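2-oxoglutarate (2OG) and Fe(II)-dependent oxygenase superfamily protein (Arabidopsis thaliana, PDB 6KWA) probably catalyses the irreversible, 2-oxoglutarate-dependent oxidation of the plant hormone indole-3-acetic acid to inactive 2-oxoindole-3-acetic acid. Local coordinates at residues E43-K46 / T47-L51; V113-A116 / K117-G121; Y56-K59 / V60-T63. All coordinates share one frame; numbering follows the deposited sequence.

Contact 1. Residues E43-K46 / T47-L51; sequences EMKK and TVIDL
The backbone from E43 to D50 is regular alpha-helix, with T47, V48, I49 and D50 each donating N-H to the carbonyl four residues back, as in the 2.9 Å bond from V48 N to M44 O. The carbonyl O of E43 takes a second bond from the same threonine. T47 OG1 donates to E43 O at 2.9 Å, and T47 N reaches that oxygen at 3.0 Å from the opposite face of the carbonyl plane. The threonine torsion explains the reach: OG1 sits anti to the carbonyl carbon (chi1 -61°), beside its own backbone N. The hydroxyl of this buried residue is thus satisfied within its helix. One residue on, and spanning one turn, M44 CE packs on V48 CG2 at 3.6 Å, the two side chains crossing obliquely. The methionine chain bends at chi2 (69°), which helps turn its methyl along the helix. On another side, I49 CG1 lies 3.3 Å from K45 O. The ammonium of K45 forms salt bridges with D181 and E182. M44 and V48 both touch I241 of strand 237-245, and M44 also meets Y115 of helix 106-133. This is an amphipathic helix laid against the major sheet of the double-stranded beta-helix fold.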
ATOM      1  N   GLU A  43     -10.564   4.303 -13.533  1.00 47.77           N
ATOM      2  CA  GLU A  43     -11.626   5.180 -13.051  1.00 53.36           C
ATOM      3  C   GLU A  43     -11.274   5.712 -11.663  1.00 50.92           C
ATOM      4  O   GLU A  43     -11.654   6.843 -11.284  1.00 51.28           O
ATOM      5  CB  GLU A  43     -12.984   4.443 -13.031  1.00 50.00           C
ATOM      6  CG  GLU A  43     -13.593   4.422 -14.431  1.00 53.51           C
ATOM      7  CD  GLU A  43     -14.635   3.357 -14.629  1.00 55.99           C
ATOM      8  OE1 GLU A  43     -15.033   2.689 -13.649  1.00 58.38           O
ATOM      9  OE2 GLU A  43     -15.016   3.145 -15.796  1.00 62.29           O
ATOM     10  N   MET A  44     -10.593   4.887 -10.876  1.00 49.64           N
ATOM     11  CA  MET A  44     -10.177   5.338  -9.558  1.00 48.95           C
ATOM     12  C   MET A  44      -9.144   6.449  -9.694  1.00 47.91           C
ATOM     13  O   MET A  44      -9.234   7.466  -9.004  1.00 51.09           O
ATOM     14  CB  MET A  44      -9.635   4.181  -8.712  1.00 47.10           C
ATOM     15  CG  MET A  44      -9.280   4.599  -7.283  1.00 47.33           C
ATOM     16  SD  MET A  44     -10.705   5.009  -6.272  1.00 53.01           S
ATOM     17  CE  MET A  44     -10.238   6.592  -5.600  1.00 57.51           C
ATOM     18  N   LYS A  45      -8.197   6.293 -10.607  1.00 45.22           N
ATOM     19  CA  LYS A  45      -7.173   7.320 -10.759  1.00 51.00           C
ATOM     20  C   LYS A  45      -7.765   8.662 -11.257  1.00 55.40           C
ATOM     21  O   LYS A  45      -7.323   9.736 -10.834  1.00 52.69           O
ATOM     22  CB  LYS A  45      -6.072   6.850 -11.704  1.00 45.54           C
ATOM     23  CG  LYS A  45      -4.910   7.810 -11.752  1.00 53.76           C
ATOM     24  CD  LYS A  45      -3.919   7.472 -12.847  1.00 60.33           C
ATOM     25  CE  LYS A  45      -2.816   8.516 -12.923  1.00 59.94           C
ATOM     26  NZ  LYS A  45      -2.017   8.357 -14.176  1.00 67.42           N
ATOM     27  N   LYS A  46      -8.768   8.607 -12.132  1.00 50.74           N
ATOM     28  CA  LYS A  46      -9.399   9.831 -12.604  1.00 49.09           C
ATOM     29  C   LYS A  46     -10.150  10.495 -11.449  1.00 49.51           C
ATOM     30  O   LYS A  46     -10.111  11.715 -11.291  1.00 51.00           O
ATOM     31  CB  LYS A  46     -10.382   9.538 -13.740  1.00 52.63           C
ATOM     32  CG  LYS A  46      -9.789   8.975 -15.028  1.00 58.52           C
ATOM     33  CD  LYS A  46     -10.928   8.817 -16.058  1.00 67.82           C
ATOM     34  CE  LYS A  46     -10.432   8.377 -17.424  1.00 64.77           C
ATOM     35  NZ  LYS A  46     -10.055   6.929 -17.344  1.00 66.10           N
ATOM     36  N   THR A  47     -10.844   9.686 -10.652  1.00 43.38           N
ATOM     37  CA  THR A  47     -11.562  10.201  -9.480  1.00 47.81           C
ATOM     38  C   THR A  47     -10.561  10.916  -8.560  1.00 52.00           C
ATOM     39  O   THR A  47     -10.862  11.973  -8.031  1.00 48.24           O
ATOM     40  CB  THR A  47     -12.284   9.078  -8.719  1.00 46.16           C
ATOM     41  OG1 THR A  47     -13.249   8.475  -9.575  1.00 51.96           O
ATOM     42  CG2 THR A  47     -12.999   9.576  -7.464  1.00 48.54           C
ATOM     43  N   VAL A  48      -9.378  10.318  -8.391  1.00 47.40           N
ATOM     44  CA  VAL A  48      -8.332  10.855  -7.527  1.00 50.52           C
ATOM     45  C   VAL A  48      -7.826  12.220  -7.991  1.00 51.01           C
ATOM     46  O   VAL A  48      -7.656  13.143  -7.195  1.00 46.34           O
ATOM     47  CB  VAL A  48      -7.115   9.903  -7.448  1.00 49.38           C
ATOM     48  CG1 VAL A  48      -5.881  10.651  -6.918  1.00 43.84           C
ATOM     49  CG2 VAL A  48      -7.439   8.668  -6.574  1.00 45.10           C
ATOM     50  N   ILE A  49      -7.537  12.318  -9.280  1.00 47.51           N
ATOM     51  CA  ILE A  49      -7.142  13.580  -9.854  1.00 52.33           C
ATOM     52  C   ILE A  49      -8.251  14.597  -9.592  1.00 54.68           C
ATOM     53  O   ILE A  49      -7.988  15.741  -9.221  1.00 56.08           O
ATOM     54  CB  ILE A  49      -6.846  13.437 -11.345  1.00 56.76           C
ATOM     55  CG1 ILE A  49      -5.626  12.534 -11.532  1.00 53.38           C
ATOM     56  CG2 ILE A  49      -6.606  14.786 -11.974  1.00 50.29           C
ATOM     57  CD1 ILE A  49      -5.326  12.166 -12.995  1.00 54.67           C
ATOM     58  N   ASP A  50      -9.495  14.170  -9.750  1.00 51.52           N
ATOM     59  CA  ASP A  50     -10.611  15.067  -9.532  1.00 50.89           C
ATOM     60  C   ASP A  50     -10.824  15.430  -8.050  1.00 56.53           C
ATOM     61  O   ASP A  50     -11.141  16.581  -7.729  1.00 55.95           O
ATOM     62  CB  ASP A  50     -11.902  14.471 -10.082  1.00 52.97           C
ATOM     63  CG  ASP A  50     -12.969  15.533 -10.295  1.00 59.69           C
ATOM     64  OD1 ASP A  50     -12.684  16.470 -11.072  1.00 68.01           O
ATOM     65  OD2 ASP A  50     -14.054  15.474  -9.673  1.00 59.82           O
ATOM     66  N   LEU A  51     -10.706  14.456  -7.145  1.00 49.28           N
ATOM     67  CA  LEU A  51     -10.885  14.777  -5.729  1.00 50.02           C
ATOM     68  C   LEU A  51      -9.854  15.818  -5.288  1.00 48.66           C
ATOM     69  O   LEU A  51     -10.175  16.711  -4.501  1.00 48.30           O
ATOM     70  CB  LEU A  51     -10.803  13.521  -4.849  1.00 42.80           C
ATOM     71  CG  LEU A  51     -11.966  12.557  -5.073  1.00 48.17           C
ATOM     72  CD1 LEU A  51     -11.942  11.357  -4.143  1.00 46.93           C
ATOM     73  CD2 LEU A  51     -13.305  13.302  -4.940  1.00 51.29           C
TER

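Contact 2. Residues V113-A116 / K117-G121; sequences VKYA and KAING
I119 lays its CG1 over one face of the Y115 ring, one helical turn further on. CG1 stands 3.7 Å from the ring centroid and 23° off the ring normal, a CH-pi contact. It is offset toward the rim, and its nearest ring atom is Y115 CE2 at 3.4 Å. I119 CD1 comes 4.1 Å from Y115 CZ, so the end of the branch lies toward the hydroxyl end of the ring. The torsions bring the two groups together. Y115 CG is anti to the backbone N (chi1 -170°), while I119 CG1 lies anti to its carbonyl carbon. Beneath them, I119 N donates to Y115 O at 2.9 Å and fixes the spacing of the two residues. Further i, i+4 backbone bonds flank it, from A118 N to K114 O at 3.1 Å and from N120 N to A116 O at 3.0 Å. Further out, Y115 OH is hydrogen-bonded to Q179 of the neighbouring sheet. I241 of strand 237-245 touches Y115, and S243 of that strand touches I119. A leucine in place of Y115 would probably leave Q179 without its hydroxyl partner and I119 CG1 without a ring face to rest on. The pair is an i, i+4 aromatic-aliphatic contact on the sheet-facing side of helix 106-133, which packs against the major sheet of the double-stranded beta-helix fold.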
ATOM      1  N   VAL A 113     -16.373   2.745  -3.801  1.00 48.33           N
ATOM      2  CA  VAL A 113     -16.932   1.623  -3.067  1.00 47.70           C
ATOM      3  C   VAL A 113     -16.472   0.302  -3.677  1.00 49.69           C
ATOM      4  O   VAL A 113     -16.116  -0.636  -2.957  1.00 51.37           O
ATOM      5  CB  VAL A 113     -18.485   1.724  -3.032  1.00 53.32           C
ATOM      6  CG1 VAL A 113     -19.153   0.385  -2.631  1.00 42.37           C
ATOM      7  CG2 VAL A 113     -18.888   2.840  -2.097  1.00 49.40           C
ATOM      8  N   LYS A 114     -16.450   0.254  -5.006  1.00 47.68           N
ATOM      9  CA  LYS A 114     -16.060  -0.949  -5.719  1.00 50.64           C
ATOM     10  C   LYS A 114     -14.517  -1.130  -5.721  1.00 49.60           C
ATOM     11  O   LYS A 114     -14.021  -2.261  -5.720  1.00 47.76           O
ATOM     12  CB  LYS A 114     -16.635  -0.919  -7.137  1.00 51.66           C
ATOM     13  CG  LYS A 114     -18.169  -1.066  -7.178  1.00 53.94           C
ATOM     14  CD  LYS A 114     -18.696  -2.005  -6.058  1.00 65.16           C
ATOM     15  CE  LYS A 114     -20.210  -1.801  -5.757  1.00 66.42           C
ATOM     16  NZ  LYS A 114     -20.841  -2.884  -4.936  1.00 71.24           N
ATOM     17  N   TYR A 115     -13.767  -0.029  -5.785  1.00 46.34           N
ATOM     18  CA  TYR A 115     -12.312  -0.080  -5.647  1.00 43.43           C
ATOM     19  C   TYR A 115     -11.895  -0.575  -4.261  1.00 44.94           C
ATOM     20  O   TYR A 115     -11.033  -1.443  -4.133  1.00 48.67           O
ATOM     21  CB  TYR A 115     -11.697   1.289  -5.879  1.00 47.84           C
ATOM     22  CG  TYR A 115     -10.195   1.261  -5.987  1.00 42.89           C
ATOM     23  CD1 TYR A 115      -9.582   1.066  -7.217  1.00 41.70           C
ATOM     24  CD2 TYR A 115      -9.385   1.429  -4.866  1.00 44.16           C
ATOM     25  CE1 TYR A 115      -8.189   1.061  -7.327  1.00 47.33           C
ATOM     26  CE2 TYR A 115      -8.011   1.413  -4.969  1.00 43.44           C
ATOM     27  CZ  TYR A 115      -7.422   1.233  -6.195  1.00 41.94           C
ATOM     28  OH  TYR A 115      -6.059   1.221  -6.294  1.00 48.17           O
ATOM     29  N   ALA A 116     -12.504  -0.001  -3.228  1.00 40.74           N
ATOM     30  CA  ALA A 116     -12.227  -0.387  -1.857  1.00 43.24           C
ATOM     31  C   ALA A 116     -12.416  -1.880  -1.648  1.00 48.75           C
ATOM     32  O   ALA A 116     -11.578  -2.547  -1.037  1.00 45.31           O
ATOM     33  CB  ALA A 116     -13.119   0.394  -0.879  1.00 44.96           C
ATOM     34  N   LYS A 117     -13.512  -2.412  -2.165  1.00 46.18           N
ATOM     35  CA  LYS A 117     -13.831  -3.795  -1.880  1.00 48.11           C
ATOM     36  C   LYS A 117     -12.908  -4.718  -2.682  1.00 45.92           C
ATOM     37  O   LYS A 117     -12.455  -5.728  -2.169  1.00 43.83           O
ATOM     38  CB  LYS A 117     -15.313  -4.039  -2.188  1.00 46.15           C
ATOM     39  CG  LYS A 117     -15.726  -5.414  -2.685  1.00 49.80           C
ATOM     40  CD  LYS A 117     -17.279  -5.451  -2.643  1.00 58.94           C
ATOM     41  CE  LYS A 117     -17.892  -6.726  -3.181  1.00 65.06           C
ATOM     42  NZ  LYS A 117     -17.754  -7.821  -2.189  1.00 69.83           N
ATOM     43  N   ALA A 118     -12.570  -4.325  -3.908  1.00 45.11           N
ATOM     44  CA  ALA A 118     -11.685  -5.115  -4.748  1.00 45.50           C
ATOM     45  C   ALA A 118     -10.264  -5.149  -4.222  1.00 44.67           C
ATOM     46  O   ALA A 118      -9.629  -6.199  -4.230  1.00 42.49           O
ATOM     47  CB  ALA A 118     -11.689  -4.578  -6.173  1.00 43.39           C
ATOM     48  N   ILE A 119      -9.751  -3.997  -3.805  1.00 42.36           N
ATOM     49  CA  ILE A 119      -8.370  -3.904  -3.366  1.00 45.88           C
ATOM     50  C   ILE A 119      -8.213  -4.578  -2.035  1.00 43.73           C
ATOM     51  O   ILE A 119      -7.217  -5.247  -1.780  1.00 46.56           O
ATOM     52  CB  ILE A 119      -7.899  -2.449  -3.291  1.00 43.41           C
ATOM     53  CG1 ILE A 119      -7.662  -1.973  -4.705  1.00 45.48           C
ATOM     54  CG2 ILE A 119      -6.594  -2.364  -2.628  1.00 45.00           C
ATOM     55  CD1 ILE A 119      -6.580  -2.749  -5.402  1.00 42.90           C
ATOM     56  N   ASN A 120      -9.220  -4.403  -1.193  1.00 46.64           N
ATOM     57  CA  ASN A 120      -9.251  -5.038   0.101  1.00 43.77           C
ATOM     58  C   ASN A 120      -9.371  -6.559  -0.015  1.00 46.84           C
ATOM     59  O   ASN A 120      -8.857  -7.320   0.830  1.00 44.61           O
ATOM     60  CB  ASN A 120     -10.404  -4.470   0.908  1.00 48.26           C
ATOM     61  CG  ASN A 120     -10.395  -4.932   2.307  1.00 53.89           C
ATOM     62  OD1 ASN A 120      -9.651  -4.403   3.138  1.00 59.69           O
ATOM     63  ND2 ASN A 120     -11.231  -5.927   2.607  1.00 50.04           N
ATOM     64  N   GLY A 121     -10.054  -7.001  -1.066  1.00 46.15           N
ATOM     65  CA  GLY A 121     -10.208  -8.421  -1.324  1.00 42.42           C
ATOM     66  C   GLY A 121      -8.833  -8.996  -1.671  1.00 42.74           C
ATOM     67  O   GLY A 121      -8.461 -10.088  -1.204  1.00 42.45           O
TER

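Contact 3. Residues Y56-K59 / V60-T63; sequences YEVK and VRNT
N62 N donates to K59 O at 2.9 Å and closes a type I beta turn from K59 to N62. One residue earlier, R61 N binds V58 O at 2.9 Å. That donor stands well above the carbonyl plane, with an N-H...O angle of 144°. This i to i+3 bond comes where the short helix 56-59 gives way to loop. One residue earlier again, V60 N still makes an i to i+4 bond to Y56 O at 3.0 Å. N62 also forms the centre of an inverse gamma turn. The chain thus leaves the helix through two successive turns, within the N-terminal region of this dioxygenase family.

The side chains of Y56 and V60 lie across one another on the last turn of the helix. V60 CG2 sits over one face of the Y56 ring, 4.0 Å from the centroid, as a CH-pi contact. Its nearest ring atom is Y56 CE2 at 3.6 Å. V60 CG1 is anti to the backbone N (chi1 -174°), which leaves CG2 beside that nitrogen, where it meets the ring.

R61 turns back along the helix, and its CG passes 3.5 Å from E57 O. The chain bends at chi3 (43°), and NH2 ends 4.1 Å from V58 CG2. That same nitrogen forms a salt bridge with E103. K59 NZ pairs with E82 and also donates to the carbonyl of F52. The amide ND2 of N62 bonds to G85 O and to Q101 OE1, fixing the asparagine between strand 81-87 and helix 92-101.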
ATOM      1  N   TYR A  56     -10.106  23.769  -1.416  1.00 51.82           N
ATOM      2  CA  TYR A  56      -9.302  23.497  -0.243  1.00 51.52           C
ATOM      3  C   TYR A  56     -10.144  23.275   1.004  1.00 55.38           C
ATOM      4  O   TYR A  56      -9.869  22.397   1.827  1.00 54.65           O
ATOM      5  CB  TYR A  56      -8.334  24.643  -0.030  1.00 49.43           C
ATOM      6  CG  TYR A  56      -7.283  24.419   1.023  1.00 53.48           C
ATOM      7  CD1 TYR A  56      -6.133  23.685   0.736  1.00 50.39           C
ATOM      8  CD2 TYR A  56      -7.419  24.966   2.293  1.00 51.74           C
ATOM      9  CE1 TYR A  56      -5.140  23.495   1.698  1.00 53.81           C
ATOM     10  CE2 TYR A  56      -6.432  24.784   3.263  1.00 56.53           C
ATOM     11  CZ  TYR A  56      -5.305  24.047   2.959  1.00 51.45           C
ATOM     12  OH  TYR A  56      -4.344  23.869   3.908  1.00 52.91           O
ATOM     13  N   GLU A  57     -11.191  24.066   1.130  1.00 56.49           N
ATOM     14  CA  GLU A  57     -11.957  24.070   2.358  1.00 64.15           C
ATOM     15  C   GLU A  57     -12.836  22.811   2.411  1.00 59.08           C
ATOM     16  O   GLU A  57     -13.213  22.338   3.489  1.00 59.14           O
ATOM     17  CB  GLU A  57     -12.721  25.391   2.453  1.00 66.97           C
ATOM     18  CG  GLU A  57     -13.113  25.800   3.869  1.00 74.01           C
ATOM     19  CD  GLU A  57     -13.319  27.327   3.973  1.00 80.72           C
ATOM     20  OE1 GLU A  57     -12.920  28.048   3.016  1.00 75.04           O
ATOM     21  OE2 GLU A  57     -13.800  27.812   5.029  1.00 77.85           O
ATOM     22  N   VAL A  58     -13.077  22.223   1.243  1.00 55.81           N
ATOM     23  CA  VAL A  58     -13.697  20.908   1.170  1.00 56.18           C
ATOM     24  C   VAL A  58     -12.683  19.812   1.602  1.00 60.56           C
ATOM     25  O   VAL A  58     -12.986  18.967   2.456  1.00 56.18           O
ATOM     26  CB  VAL A  58     -14.198  20.593  -0.254  1.00 59.06           C
ATOM     27  CG1 VAL A  58     -14.658  19.125  -0.351  1.00 58.02           C
ATOM     28  CG2 VAL A  58     -15.334  21.544  -0.660  1.00 57.53           C
ATOM     29  N   LYS A  59     -11.466  19.860   1.057  1.00 55.14           N
ATOM     30  CA  LYS A  59     -10.458  18.845   1.385  1.00 55.73           C
ATOM     31  C   LYS A  59     -10.137  18.793   2.866  1.00 54.35           C
ATOM     32  O   LYS A  59      -9.980  17.706   3.415  1.00 47.95           O
ATOM     33  CB  LYS A  59      -9.185  19.073   0.587  1.00 47.50           C
ATOM     34  CG  LYS A  59      -9.374  18.792  -0.894  1.00 51.56           C
ATOM     35  CD  LYS A  59      -8.062  18.807  -1.682  1.00 47.39           C
ATOM     36  CE  LYS A  59      -7.555  20.223  -1.997  1.00 53.61           C
ATOM     37  NZ  LYS A  59      -6.452  20.175  -3.038  1.00 50.69           N
ATOM     38  N   VAL A  60     -10.119  19.950   3.526  1.00 53.45           N
ATOM     39  CA  VAL A  60      -9.772  20.008   4.955  1.00 52.97           C
ATOM     40  C   VAL A  60     -10.832  19.318   5.812  1.00 52.91           C
ATOM     41  O   VAL A  60     -10.585  18.991   6.987  1.00 55.24           O
ATOM     42  CB  VAL A  60      -9.570  21.478   5.438  1.00 58.30           C
ATOM     43  CG1 VAL A  60      -9.058  21.527   6.880  1.00 61.27           C
ATOM     44  CG2 VAL A  60      -8.562  22.199   4.548  1.00 55.42           C
ATOM     45  N   ARG A  61     -12.000  19.078   5.216  1.00 53.63           N
ATOM     46  CA  ARG A  61     -13.087  18.338   5.859  1.00 55.01           C
ATOM     47  C   ARG A  61     -12.773  16.825   5.970  1.00 58.82           C
ATOM     48  O   ARG A  61     -13.428  16.098   6.728  1.00 58.06           O
ATOM     49  CB  ARG A  61     -14.387  18.569   5.082  1.00 55.46           C
ATOM     50  CG  ARG A  61     -15.039  19.924   5.338  1.00 60.14           C
ATOM     51  CD  ARG A  61     -16.089  20.318   4.266  1.00 62.69           C
ATOM     52  NE  ARG A  61     -16.999  19.256   3.839  1.00 67.61           N
ATOM     53  CZ  ARG A  61     -17.927  19.418   2.892  1.00 70.93           C
ATOM     54  NH1 ARG A  61     -18.721  18.408   2.562  1.00 68.40           N
ATOM     55  NH2 ARG A  61     -18.074  20.602   2.289  1.00 71.47           N
ATOM     56  N   ASN A  62     -11.770  16.360   5.223  1.00 55.53           N
ATOM     57  CA  ASN A  62     -11.277  14.983   5.351  1.00 53.58           C
ATOM     58  C   ASN A  62     -10.481  14.881   6.644  1.00 51.30           C
ATOM     59  O   ASN A  62      -9.266  15.022   6.667  1.00 51.39           O
ATOM     60  CB  ASN A  62     -10.429  14.589   4.127  1.00 49.92           C
ATOM     61  CG  ASN A  62      -9.867  13.156   4.204  1.00 49.03           C
ATOM     62  OD1 ASN A  62      -8.698  12.937   3.893  1.00 51.82           O
ATOM     63  ND2 ASN A  62     -10.698  12.187   4.593  1.00 46.06           N
ATOM     64  N   THR A  63     -11.189  14.603   7.731  1.00 55.59           N
ATOM     65  CA  THR A  63     -10.595  14.697   9.049  1.00 54.23           C
ATOM     66  C   THR A  63      -9.985  13.368   9.469  1.00 56.70           C
ATOM     67  O   THR A  63     -10.395  12.310   9.011  1.00 57.68           O
ATOM     68  CB  THR A  63     -11.643  15.141  10.092  1.00 58.75           C
ATOM     69  OG1 THR A  63     -11.045  15.150  11.391  1.00 70.31           O
ATOM     70  CG2 THR A  63     -12.791  14.189  10.116  1.00 57.73           C
TER

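From the N terminus the three contacts come in the order 1, 3, 2. They run in series, and none nests in or crosses another. Each is local, so none closes a long loop. Contact 1 forms the last turns of helix 38-51. Contact 3 follows after a short link, where helix 56-59 ends; L51 O touches K59 CD at 4.1 Å. It leads from the first of these helices toward edge strand 81-87. Contact 2 lies much later in the chain. Together contacts 1 and 2 bring helices 38-51 and 106-133 side by side on the seven-stranded sheet. Contacts 2 and 3 do not touch; their nearest atoms are about 13 Å apart.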